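Local coordinates for protein chitin deacetylase 1 (Bombyx mori, PDB 5ZNT) that removes the N-acetyl groups of N-acetylglucosamine residues in chitin, a zinc-dependent deacetylation that yields chitosan and acetate, at residues Val36-Thr41 against His252-His257; Glu132-Ile137 against Ile355-Cys360; Tyr286-Ile291 against Val298-Met303. All coordinates share one frame; numbering follows the deposited sequence.

Interaction 1: residues Val36-Thr41 against His252-His257; sequences VPQMIT and HNFDRH
In the α/β core of the polysaccharide deacetylase domain, Gln38 and Ile40 at the start of strand 38-45 meet Phe254 and His257 of helix 243-258. The short segments run at 136° to each other, their axes 10.2 Å apart at closest approach, and no hydrogen bond joins them directly. Ile40 reaches over with CD1, which sits at the edge of the Phe254 ring, 4.1 Å from CD1 of that ring and close to its plane. Gln38 leaves the strand with CG anti to its own backbone nitrogen (chi1 179°), which lays CG 3.9 Å from Phe254 CE1; a bend at the next bond then carries the amide past the ring toward His257. There OE1 of Gln38 comes 3.4 Å from His257 C and 3.6 Å from His257 CB, a van der Waals approach, with the amide and imidazole planes nearly perpendicular. The amide is fixed from its other end: NE2 of Gln38 donates to Met39 O at 3.0 Å, coming in above that carbonyl's plane, and also bonds Ala263 O. His257 ND1 bonds the same Ala263 O, so strand and helix are tied through one shared carbonyl in the lead-in to strand 265-270. A helix laid over a parallel sheet in this way belongs to the (β/α)-barrel fold of carbohydrate esterase family 4, here on the strand that runs on toward the zinc ligand Asp46.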
loop_
_atom_site.group_PDB
_atom_site.type_symbol
_atom_site.label_atom_id
_atom_site.label_comp_id
_atom_site.label_asym_id
_atom_site.label_seq_id
_atom_site.Cartn_x
_atom_site.Cartn_y
_atom_site.Cartn_z
ATOM N N VAL A 36 12.704 -2.685 18.442
ATOM C CA VAL A 36 12.221 -2.523 17.066
ATOM C C VAL A 36 11.220 -1.371 17.005
ATOM O O VAL A 36 10.236 -1.380 17.751
ATOM C CB VAL A 36 11.596 -3.840 16.561
ATOM C CG1 VAL A 36 10.883 -3.660 15.203
ATOM C CG2 VAL A 36 12.670 -4.948 16.485
ATOM N N PRO A 37 11.412 -0.373 16.137
ATOM C CA PRO A 37 10.364 0.642 15.934
ATOM C C PRO A 37 9.097 -0.014 15.390
ATOM O O PRO A 37 9.155 -0.851 14.484
ATOM C CB PRO A 37 10.970 1.594 14.893
ATOM C CG PRO A 37 12.381 1.149 14.684
ATOM C CD PRO A 37 12.478 -0.276 15.134
ATOM N N GLN A 38 7.960 0.344 15.965
ATOM C CA GLN A 38 6.673 -0.151 15.487
ATOM C C GLN A 38 6.281 0.652 14.247
ATOM O O GLN A 38 5.932 1.829 14.344
ATOM C CB GLN A 38 5.611 -0.019 16.570
ATOM C CG GLN A 38 4.223 -0.492 16.135
ATOM C CD GLN A 38 4.216 -1.964 15.689
ATOM O OE1 GLN A 38 4.358 -2.873 16.515
ATOM N NE2 GLN A 38 4.023 -2.199 14.380
ATOM N N MET A 39 6.337 0.020 13.087
ATOM C CA MET A 39 5.956 0.667 11.841
ATOM C C MET A 39 4.458 0.529 11.610
ATOM O O MET A 39 3.871 -0.525 11.873
ATOM C CB MET A 39 6.731 0.051 10.678
ATOM C CG MET A 39 8.212 0.389 10.726
ATOM S SD MET A 39 9.156 -0.513 9.482
ATOM C CE MET A 39 9.818 -1.903 10.412
ATOM N N ILE A 40 3.840 1.607 11.126
ATOM C CA ILE A 40 2.436 1.592 10.731
ATOM C C ILE A 40 2.369 2.076 9.287
ATOM O O ILE A 40 2.911 3.136 8.965
ATOM C CB ILE A 40 1.571 2.471 11.655
ATOM C CG1 ILE A 40 1.740 1.994 13.113
ATOM C CG2 ILE A 40 0.081 2.385 11.268
ATOM C CD1 ILE A 40 0.976 2.840 14.147
ATOM N N THR A 41 1.726 1.299 8.420
ATOM C CA THR A 41 1.572 1.669 7.009
ATOM C C THR A 41 0.105 2.009 6.776
ATOM O O THR A 41 -0.720 1.126 6.550
ATOM C CB THR A 41 2.031 0.561 6.061
ATOM O OG1 THR A 41 1.263 -0.633 6.267
ATOM C CG2 THR A 41 3.508 0.239 6.273
ATOM N N HIS A 252 -6.578 -2.027 20.091
ATOM C CA HIS A 252 -6.417 -3.471 20.267
ATOM C C HIS A 252 -5.454 -4.043 19.237
ATOM O O HIS A 252 -4.579 -4.850 19.572
ATOM C CB HIS A 252 -7.775 -4.180 20.179
ATOM C CG HIS A 252 -7.676 -5.674 20.118
ATOM N ND1 HIS A 252 -6.975 -6.416 21.049
ATOM C CD2 HIS A 252 -8.173 -6.566 19.229
ATOM C CE1 HIS A 252 -7.046 -7.699 20.732
ATOM N NE2 HIS A 252 -7.760 -7.816 19.625
ATOM N N ASN A 253 -5.585 -3.631 17.972
ATOM C CA ASN A 253 -4.703 -4.209 16.967
ATOM C C ASN A 253 -3.309 -3.593 17.014
ATOM O O ASN A 253 -2.319 -4.281 16.737
ATOM C CB ASN A 253 -5.355 -4.090 15.588
ATOM C CG ASN A 253 -6.467 -5.110 15.403
ATOM O OD1 ASN A 253 -6.202 -6.300 15.272
ATOM N ND2 ASN A 253 -7.707 -4.652 15.416
ATOM N N PHE A 254 -3.198 -2.322 17.381
ATOM C CA PHE A 254 -1.876 -1.786 17.680
ATOM C C PHE A 254 -1.181 -2.640 18.745
ATOM O O PHE A 254 -0.032 -3.060 18.569
ATOM C CB PHE A 254 -1.988 -0.326 18.134
ATOM C CG PHE A 254 -0.665 0.270 18.561
ATOM C CD1 PHE A 254 0.155 0.900 17.639
ATOM C CD2 PHE A 254 -0.238 0.182 19.886
ATOM C CE1 PHE A 254 1.381 1.426 18.018
ATOM C CE2 PHE A 254 0.986 0.720 20.279
ATOM C CZ PHE A 254 1.790 1.339 19.354
ATOM N N ASP A 255 -1.876 -2.921 19.855
ATOM C CA ASP A 255 -1.259 -3.681 20.943
ATOM C C ASP A 255 -0.869 -5.081 20.494
ATOM O O ASP A 255 0.190 -5.589 20.886
ATOM C CB ASP A 255 -2.197 -3.759 22.152
ATOM C CG ASP A 255 -2.384 -2.422 22.835
ATOM O OD1 ASP A 255 -1.522 -1.527 22.689
ATOM O OD2 ASP A 255 -3.419 -2.260 23.517
ATOM N N ARG A 256 -1.710 -5.723 19.668
ATOM C CA ARG A 256 -1.376 -7.044 19.143
ATOM C C ARG A 256 -0.008 -7.031 18.470
ATOM O O ARG A 256 0.798 -7.951 18.653
ATOM C CB ARG A 256 -2.455 -7.516 18.152
ATOM C CG ARG A 256 -3.777 -8.016 18.782
ATOM C CD ARG A 256 -4.690 -8.683 17.730
ATOM N NE ARG A 256 -3.920 -9.569 16.859
ATOM C CZ ARG A 256 -3.651 -9.322 15.579
ATOM N NH1 ARG A 256 -4.107 -8.210 14.995
ATOM N NH2 ARG A 256 -2.906 -10.183 14.890
ATOM N N HIS A 257 0.285 -5.986 17.692
ATOM C CA HIS A 257 1.586 -5.920 17.041
ATOM C C HIS A 257 2.666 -5.452 18.017
ATOM O O HIS A 257 3.735 -6.068 18.126
ATOM C CB HIS A 257 1.514 -4.981 15.829
ATOM C CG HIS A 257 0.749 -5.547 14.671
ATOM N ND1 HIS A 257 1.325 -5.762 13.437
ATOM C CD2 HIS A 257 -0.541 -5.945 14.559
ATOM C CE1 HIS A 257 0.427 -6.286 12.618
ATOM N NE2 HIS A 257 -0.718 -6.397 13.269
#

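Interaction 2: residues Glu132-Ile137 against Ile355-Cys360; sequences EKFSNI and INLQTC. With NAG (2-acetamido-2-deoxy-beta-D-glucopyranose), chain D; NAG (2-acetamido-2-deoxy-beta-D-glucopyranose), chain B.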
loop_
_atom_site.group_PDB
_atom_site.type_symbol
_atom_site.label_atom_id
_atom_site.label_comp_id
_atom_site.label_asym_id
_atom_site.label_seq_id
_atom_site.Cartn_x
_atom_site.Cartn_y
_atom_site.Cartn_z
ATOM N N GLU A 132 3.847 7.891 -14.197
ATOM C CA GLU A 132 5.162 8.481 -14.446
ATOM C C GLU A 132 5.061 9.612 -15.457
ATOM O O GLU A 132 5.689 10.672 -15.282
ATOM C CB GLU A 132 6.145 7.406 -14.919
ATOM C CG GLU A 132 6.538 6.413 -13.793
ATOM C CD GLU A 132 7.511 5.308 -14.254
ATOM O OE1 GLU A 132 7.750 5.167 -15.460
ATOM O OE2 GLU A 132 8.037 4.564 -13.405
ATOM N N LYS A 133 4.230 9.430 -16.493
ATOM C CA LYS A 133 4.044 10.504 -17.463
ATOM C C LYS A 133 3.236 11.663 -16.886
ATOM O O LYS A 133 3.729 12.796 -16.817
ATOM C CB LYS A 133 3.370 9.996 -18.737
ATOM C CG LYS A 133 3.099 11.143 -19.731
ATOM C CD LYS A 133 2.680 10.618 -21.111
ATOM C CE LYS A 133 2.275 11.816 -22.026
ATOM N NZ LYS A 133 1.893 11.308 -23.390
ATOM N N PHE A 134 1.978 11.422 -16.503
ATOM C CA PHE A 134 1.102 12.553 -16.203
ATOM C C PHE A 134 1.320 13.159 -14.832
ATOM O O PHE A 134 0.855 14.283 -14.606
ATOM C CB PHE A 134 -0.353 12.153 -16.414
ATOM C CG PHE A 134 -0.628 11.884 -17.850
ATOM C CD1 PHE A 134 -0.729 12.951 -18.751
ATOM C CD2 PHE A 134 -0.643 10.578 -18.330
ATOM C CE1 PHE A 134 -0.931 12.727 -20.108
ATOM C CE2 PHE A 134 -0.836 10.332 -19.694
ATOM C CZ PHE A 134 -0.987 11.413 -20.584
ATOM N N SER A 135 2.031 12.481 -13.933
ATOM C CA SER A 135 2.483 13.101 -12.689
ATOM C C SER A 135 3.963 13.472 -12.747
ATOM O O SER A 135 4.514 13.928 -11.738
ATOM C CB SER A 135 2.233 12.161 -11.499
ATOM O OG SER A 135 0.831 12.011 -11.293
ATOM N N ASN A 136 4.624 13.234 -13.880
ATOM C CA ASN A 136 6.026 13.604 -14.085
ATOM C C ASN A 136 6.908 13.091 -12.943
ATOM O O ASN A 136 7.625 13.830 -12.268
ATOM C CB ASN A 136 6.166 15.117 -14.258
ATOM C CG ASN A 136 7.558 15.514 -14.746
ATOM O OD1 ASN A 136 8.292 14.691 -15.295
ATOM N ND2 ASN A 136 7.923 16.767 -14.544
ATOM N N ILE A 137 6.820 11.790 -12.714
ATOM C CA ILE A 137 7.626 11.137 -11.696
ATOM C C ILE A 137 8.749 10.429 -12.427
ATOM O O ILE A 137 8.507 9.542 -13.258
ATOM C CB ILE A 137 6.781 10.183 -10.839
ATOM C CG1 ILE A 137 5.767 11.014 -10.038
ATOM C CG2 ILE A 137 7.699 9.321 -9.925
ATOM C CD1 ILE A 137 4.731 10.178 -9.261
ATOM N N ILE A 355 -13.836 11.761 -19.994
ATOM C CA ILE A 355 -13.223 11.731 -18.668
ATOM C C ILE A 355 -12.248 12.882 -18.552
ATOM O O ILE A 355 -11.404 13.081 -19.433
ATOM C CB ILE A 355 -12.552 10.378 -18.380
ATOM C CG1 ILE A 355 -13.644 9.311 -18.365
ATOM C CG2 ILE A 355 -11.860 10.417 -16.987
ATOM C CD1 ILE A 355 -13.248 8.009 -18.897
ATOM N N ASN A 356 -12.409 13.676 -17.494
ATOM C CA ASN A 356 -11.516 14.786 -17.217
ATOM C C ASN A 356 -10.256 14.264 -16.545
ATOM O O ASN A 356 -10.325 13.552 -15.537
ATOM C CB ASN A 356 -12.183 15.815 -16.299
ATOM C CG ASN A 356 -13.268 16.597 -16.993
ATOM O OD1 ASN A 356 -13.417 16.531 -18.218
ATOM N ND2 ASN A 356 -14.036 17.346 -16.218
ATOM N N LEU A 357 -9.109 14.645 -17.083
ATOM C CA LEU A 357 -7.827 14.267 -16.520
ATOM C C LEU A 357 -7.066 15.551 -16.261
ATOM O O LEU A 357 -6.821 16.324 -17.196
ATOM C CB LEU A 357 -7.063 13.354 -17.481
ATOM C CG LEU A 357 -5.806 12.691 -16.926
ATOM C CD1 LEU A 357 -5.578 11.364 -17.668
ATOM C CD2 LEU A 357 -4.593 13.596 -17.095
ATOM N N GLN A 358 -6.705 15.794 -15.008
ATOM C CA GLN A 358 -5.941 16.987 -14.675
ATOM C C GLN A 358 -4.459 16.625 -14.571
ATOM O O GLN A 358 -4.098 15.580 -14.015
ATOM C CB GLN A 358 -6.453 17.620 -13.377
ATOM C CG GLN A 358 -7.949 17.932 -13.363
ATOM C CD GLN A 358 -8.787 16.673 -13.125
ATOM O OE1 GLN A 358 -8.280 15.664 -12.622
ATOM N NE2 GLN A 358 -10.064 16.717 -13.515
ATOM N N THR A 359 -3.607 17.478 -15.144
ATOM C CA THR A 359 -2.173 17.239 -15.206
ATOM C C THR A 359 -1.469 18.569 -15.456
ATOM O O THR A 359 -2.026 19.469 -16.093
ATOM C CB THR A 359 -1.820 16.235 -16.314
ATOM O OG1 THR A 359 -0.401 16.072 -16.403
ATOM C CG2 THR A 359 -2.335 16.715 -17.681
ATOM N N CYS A 360 -0.226 18.668 -14.980
ATOM C CA CYS A 360 0.595 19.824 -15.327
ATOM C C CYS A 360 1.119 19.733 -16.748
ATOM O O CYS A 360 1.586 20.740 -17.293
ATOM C CB CYS A 360 1.771 19.961 -14.358
ATOM S SG CYS A 360 1.278 20.385 -12.689
HETATM C C1 NAG D . 9.218 17.252 -14.965
HETATM C C2 NAG D . 9.027 18.245 -16.136
HETATM C C3 NAG D . 10.298 19.069 -16.390
HETATM C C4 NAG D . 10.838 19.668 -15.102
HETATM C C5 NAG D . 11.055 18.544 -14.103
HETATM C C6 NAG D . 11.576 19.023 -12.769
HETATM C C7 NAG D . 7.542 17.788 -18.046
HETATM C C8 NAG D . 7.320 16.936 -19.265
HETATM N N2 NAG D . 8.648 17.525 -17.343
HETATM O O3 NAG D . 10.009 20.108 -17.318
HETATM O O4 NAG D . 12.064 20.350 -15.346
HETATM O O5 NAG D . 9.793 17.915 -13.852
HETATM O O6 NAG D . 10.862 20.166 -12.317
HETATM O O7 NAG D . 6.753 18.669 -17.713
HETATM C C1 NAG B . -6.506 18.526 -9.331
HETATM C C2 NAG B . -7.562 19.544 -8.950
HETATM C C3 NAG B . -6.916 20.924 -8.828
HETATM C C4 NAG B . -5.700 20.876 -7.903
HETATM C C5 NAG B . -4.787 19.709 -8.267
HETATM C C6 NAG B . -3.673 19.485 -7.270
HETATM C C7 NAG B . -9.666 18.687 -9.907
HETATM C C8 NAG B . -10.753 18.949 -10.908
HETATM N N2 NAG B . -8.675 19.582 -9.883
HETATM O O3 NAG B . -7.906 21.823 -8.350
HETATM O O4 NAG B . -4.842 21.986 -8.135
HETATM O O5 NAG B . -5.533 18.492 -8.346
HETATM O O6 NAG B . -4.194 19.349 -5.954
HETATM O O7 NAG B . -9.672 17.687 -9.173
HETATM O O HOH W 1 0.752 16.735 -13.065
#
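Phe134 and Thr359 join the C-terminal end of helix 117-134 to the outlying two-stranded antiparallel sheet formed by 341-345 and 355-359. The central bond is Thr359 OG1 to Phe134 O, 2.8 Å, with the hydroxyl as donor in the plane of the carbonyl and on one of its lone pairs. What puts the hydroxyl there is chi1 of Thr359 (177°), which sets OG1 opposite the backbone nitrogen. The same OG1 lies at the edge of the Phe134 ring, 3.9 Å from CD1 of Phe134. Next to it, CD2 of Leu357 touches CD1 of that ring at 4.3 Å, so two residues of the strand that point the same way share the aromatic side chain.

A water also donates to Phe134 O and accepts from Cys360 N, both at 2.9 Å. The last-turn carbonyl is therefore gripped by two donors, and the backbone just beyond the strand is bridged to the helix end. OG1 of Thr359 is engaged once more by Leu361 N.

One shell further out, the helix stops in a Schellman motif: Asn136 has positive phi, Ile137 N returns to Glu132 O and Asn136 N to Lys133 O. CG of Lys133 lies over the centre of one face of the Phe134 ring, while its NZ forms a salt bridge with Asp376. On the strand side, a disulfide to Cys337 secures Cys360. Gln358 points away from the helix, and Gln358 NE2 approaches C8 of the chain B NAG at 3.5 Å. The helix end carries a sugar of its own, with Asn136 ND2 bonded covalently to C1 of the chain D NAG at 1.4 Å.

Interaction 3: residues Tyr286-Ile291 against Val298-Met303; sequences YWIDEI and VYFVTM
Phe300 and Val298 of strand 298-300 pack on Trp287, Ile288 and Ile291 of helix 278-294, and every direct contact between the two segments is apolar. Phe300 does most of the work. CZ3 of Trp287 comes up at the edge of the Phe300 ring, near its plane, 4.0 Å from Phe300 CE2. Ile288 CG1 reaches the same Phe300 CE2 at 4.4 Å, while CG2 of Ile291 approaches Phe300 CE1 at 4.3 Å, so three residues of the helix gather about the outer part of one phenyl ring. Ile291 serves the strand twice: its CG2, opposite the backbone nitrogen, also meets CG1 of Val298 at 3.7 Å, the two side chains crossing at about a right angle. Meanwhile its other branch turns back along the helix, where CG1 of Ile291 sits 3.4 Å above the plane of the Trp287 indole, toward the rim of the ring. The indole is thereby backed by its own helix while it presents CZ3 to the strand.

Polar interactions lie at the margins. Trp287 NE1 has a weak hydrogen bond to Asn251 OD1, and Asp289 forms a salt bridge with Arg64. Where the chain leaves the strand, Thr302 takes the N-cap position of helix 303-311; the side chain of Gln305 in turn bonds Thr302 N, as the N3 residue of a capping box does.

In the fold, helix 278-294 follows the short helix 271-276 in the connection from strand 265-270 to strand 298-300. Those two strands each pair in parallel with strand 38-45, whose Ile40 touches Trp287, Val298 and Phe300, and helix 243-258 flanks the cluster by setting Leu250 and Phe254 against the same indole.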
loop_
_atom_site.group_PDB
_atom_site.type_symbol
_atom_site.label_atom_id
_atom_site.label_comp_id
_atom_site.label_asym_id
_atom_site.label_seq_id
_atom_site.Cartn_x
_atom_site.Cartn_y
_atom_site.Cartn_z
ATOM N N TYR A 286 -7.885 11.347 16.361
ATOM C CA TYR A 286 -7.644 11.293 17.799
ATOM C C TYR A 286 -6.628 10.207 18.127
ATOM O O TYR A 286 -5.661 10.440 18.868
ATOM C CB TYR A 286 -8.958 11.046 18.539
ATOM C CG TYR A 286 -8.812 11.086 20.039
ATOM C CD1 TYR A 286 -8.334 9.984 20.737
ATOM C CD2 TYR A 286 -9.150 12.226 20.757
ATOM C CE1 TYR A 286 -8.183 10.013 22.112
ATOM C CE2 TYR A 286 -9.012 12.266 22.139
ATOM C CZ TYR A 286 -8.522 11.160 22.809
ATOM O OH TYR A 286 -8.371 11.186 24.187
ATOM N N TRP A 287 -6.833 9.011 17.569
ATOM C CA TRP A 287 -5.924 7.897 17.800
ATOM C C TRP A 287 -4.509 8.218 17.328
ATOM O O TRP A 287 -3.534 8.004 18.066
ATOM C CB TRP A 287 -6.460 6.646 17.097
ATOM C CG TRP A 287 -5.588 5.462 17.289
ATOM C CD1 TRP A 287 -5.530 4.659 18.406
ATOM C CD2 TRP A 287 -4.633 4.924 16.358
ATOM N NE1 TRP A 287 -4.599 3.672 18.224
ATOM C CE2 TRP A 287 -4.037 3.806 16.978
ATOM C CE3 TRP A 287 -4.221 5.283 15.059
ATOM C CZ2 TRP A 287 -3.061 3.038 16.356
ATOM C CZ3 TRP A 287 -3.250 4.515 14.443
ATOM C CH2 TRP A 287 -2.671 3.412 15.099
ATOM N N ILE A 288 -4.369 8.684 16.083
ATOM C CA ILE A 288 -3.055 9.046 15.549
ATOM C C ILE A 288 -2.354 10.033 16.476
ATOM O O ILE A 288 -1.169 9.884 16.792
ATOM C CB ILE A 288 -3.181 9.651 14.138
ATOM C CG1 ILE A 288 -3.550 8.589 13.114
ATOM C CG2 ILE A 288 -1.876 10.297 13.734
ATOM C CD1 ILE A 288 -3.817 9.206 11.723
ATOM N N ASP A 289 -3.057 11.083 16.871
ATOM C CA ASP A 289 -2.429 12.113 17.688
ATOM C C ASP A 289 -2.058 11.565 19.064
ATOM O O ASP A 289 -0.989 11.874 19.601
ATOM C CB ASP A 289 -3.363 13.306 17.812
ATOM C CG ASP A 289 -3.509 14.071 16.516
ATOM O OD1 ASP A 289 -2.588 14.012 15.658
ATOM O OD2 ASP A 289 -4.534 14.760 16.373
ATOM N N GLU A 290 -2.903 10.705 19.619
ATOM C CA GLU A 290 -2.606 10.086 20.900
ATOM C C GLU A 290 -1.408 9.140 20.809
ATOM O O GLU A 290 -0.540 9.141 21.691
ATOM C CB GLU A 290 -3.845 9.357 21.412
ATOM C CG GLU A 290 -3.649 8.762 22.803
ATOM C CD GLU A 290 -4.899 8.129 23.318
ATOM O OE1 GLU A 290 -5.402 7.196 22.658
ATOM O OE2 GLU A 290 -5.389 8.570 24.378
ATOM N N ILE A 291 -1.335 8.334 19.744
ATOM C CA ILE A 291 -0.197 7.437 19.549
ATOM C C ILE A 291 1.094 8.227 19.339
ATOM O O ILE A 291 2.138 7.904 19.925
ATOM C CB ILE A 291 -0.461 6.489 18.362
ATOM C CG1 ILE A 291 -1.544 5.449 18.701
ATOM C CG2 ILE A 291 0.829 5.836 17.920
ATOM C CD1 ILE A 291 -1.107 4.357 19.669
ATOM N N VAL A 298 7.153 4.636 17.573
ATOM C CA VAL A 298 6.150 4.309 16.559
ATOM C C VAL A 298 6.362 5.247 15.370
ATOM O O VAL A 298 6.421 6.469 15.549
ATOM C CB VAL A 298 4.716 4.435 17.114
ATOM C CG1 VAL A 298 3.659 4.356 15.979
ATOM C CG2 VAL A 298 4.436 3.352 18.168
ATOM N N TYR A 299 6.478 4.681 14.170
ATOM C CA TYR A 299 6.685 5.447 12.937
ATOM C C TYR A 299 5.597 5.108 11.918
ATOM O O TYR A 299 5.394 3.933 11.594
ATOM C CB TYR A 299 8.041 5.131 12.305
ATOM C CG TYR A 299 9.218 5.800 12.968
ATOM C CD1 TYR A 299 9.706 5.337 14.196
ATOM C CD2 TYR A 299 9.858 6.878 12.363
ATOM C CE1 TYR A 299 10.809 5.946 14.809
ATOM C CE2 TYR A 299 10.956 7.486 12.961
ATOM C CZ TYR A 299 11.420 7.013 14.181
ATOM O OH TYR A 299 12.509 7.619 14.756
ATOM N N PHE A 300 4.935 6.142 11.391
ATOM C CA PHE A 300 4.028 6.003 10.247
ATOM C C PHE A 300 4.849 6.215 8.988
ATOM O O PHE A 300 5.306 7.333 8.723
ATOM C CB PHE A 300 2.892 7.017 10.336
ATOM C CG PHE A 300 1.982 6.798 11.509
ATOM C CD1 PHE A 300 2.341 7.246 12.770
ATOM C CD2 PHE A 300 0.764 6.144 11.353
ATOM C CE1 PHE A 300 1.511 7.037 13.860
ATOM C CE2 PHE A 300 -0.086 5.956 12.441
ATOM C CZ PHE A 300 0.296 6.388 13.693
ATOM N N VAL A 301 5.061 5.137 8.226
ATOM C CA VAL A 301 5.972 5.127 7.094
ATOM C C VAL A 301 5.280 4.556 5.854
ATOM O O VAL A 301 4.234 3.900 5.933
ATOM C CB VAL A 301 7.245 4.309 7.418
ATOM C CG1 VAL A 301 8.049 4.982 8.562
ATOM C CG2 VAL A 301 6.858 2.894 7.808
ATOM N N THR A 302 5.898 4.792 4.698
ATOM C CA THR A 302 5.420 4.188 3.459
ATOM C C THR A 302 5.784 2.707 3.410
ATOM O O THR A 302 6.611 2.209 4.181
ATOM C CB THR A 302 6.017 4.885 2.243
ATOM O OG1 THR A 302 7.410 4.569 2.151
ATOM C CG2 THR A 302 5.862 6.404 2.342
ATOM N N MET A 303 5.194 2.007 2.441
ATOM C CA MET A 303 5.528 0.595 2.247
ATOM C C MET A 303 6.980 0.424 1.839
ATOM O O MET A 303 7.672 -0.475 2.328
ATOM C CB MET A 303 4.624 -0.019 1.184
ATOM C CG MET A 303 3.174 0.207 1.436
ATOM S SD MET A 303 2.607 -1.011 2.599
ATOM C CE MET A 303 1.626 -1.962 1.540
#

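Interactions 1 and 3 form one continuous piece of core, their centres 9 Å apart: strands 38-45 and 298-300 are neighbours in the parallel sheet, joined by probable backbone hydrogen bonds between Ile40 N and Tyr299 O and between Tyr299 N and Gln38 O, and Phe254 packs on Val298. In sequence, interaction 1 closes before interaction 3 opens, so helices 243-258 and 278-294 come to the sheet in succession. Interaction 2 stands apart, on the opposite side of the chain's centre from interaction 1, 35 Å from it and 30 Å from interaction 3 between centres. Its segments bracket interaction 3 and alternate with those of interaction 1, fastening the late strand 355-359, near the glycans, to the catalytic domain.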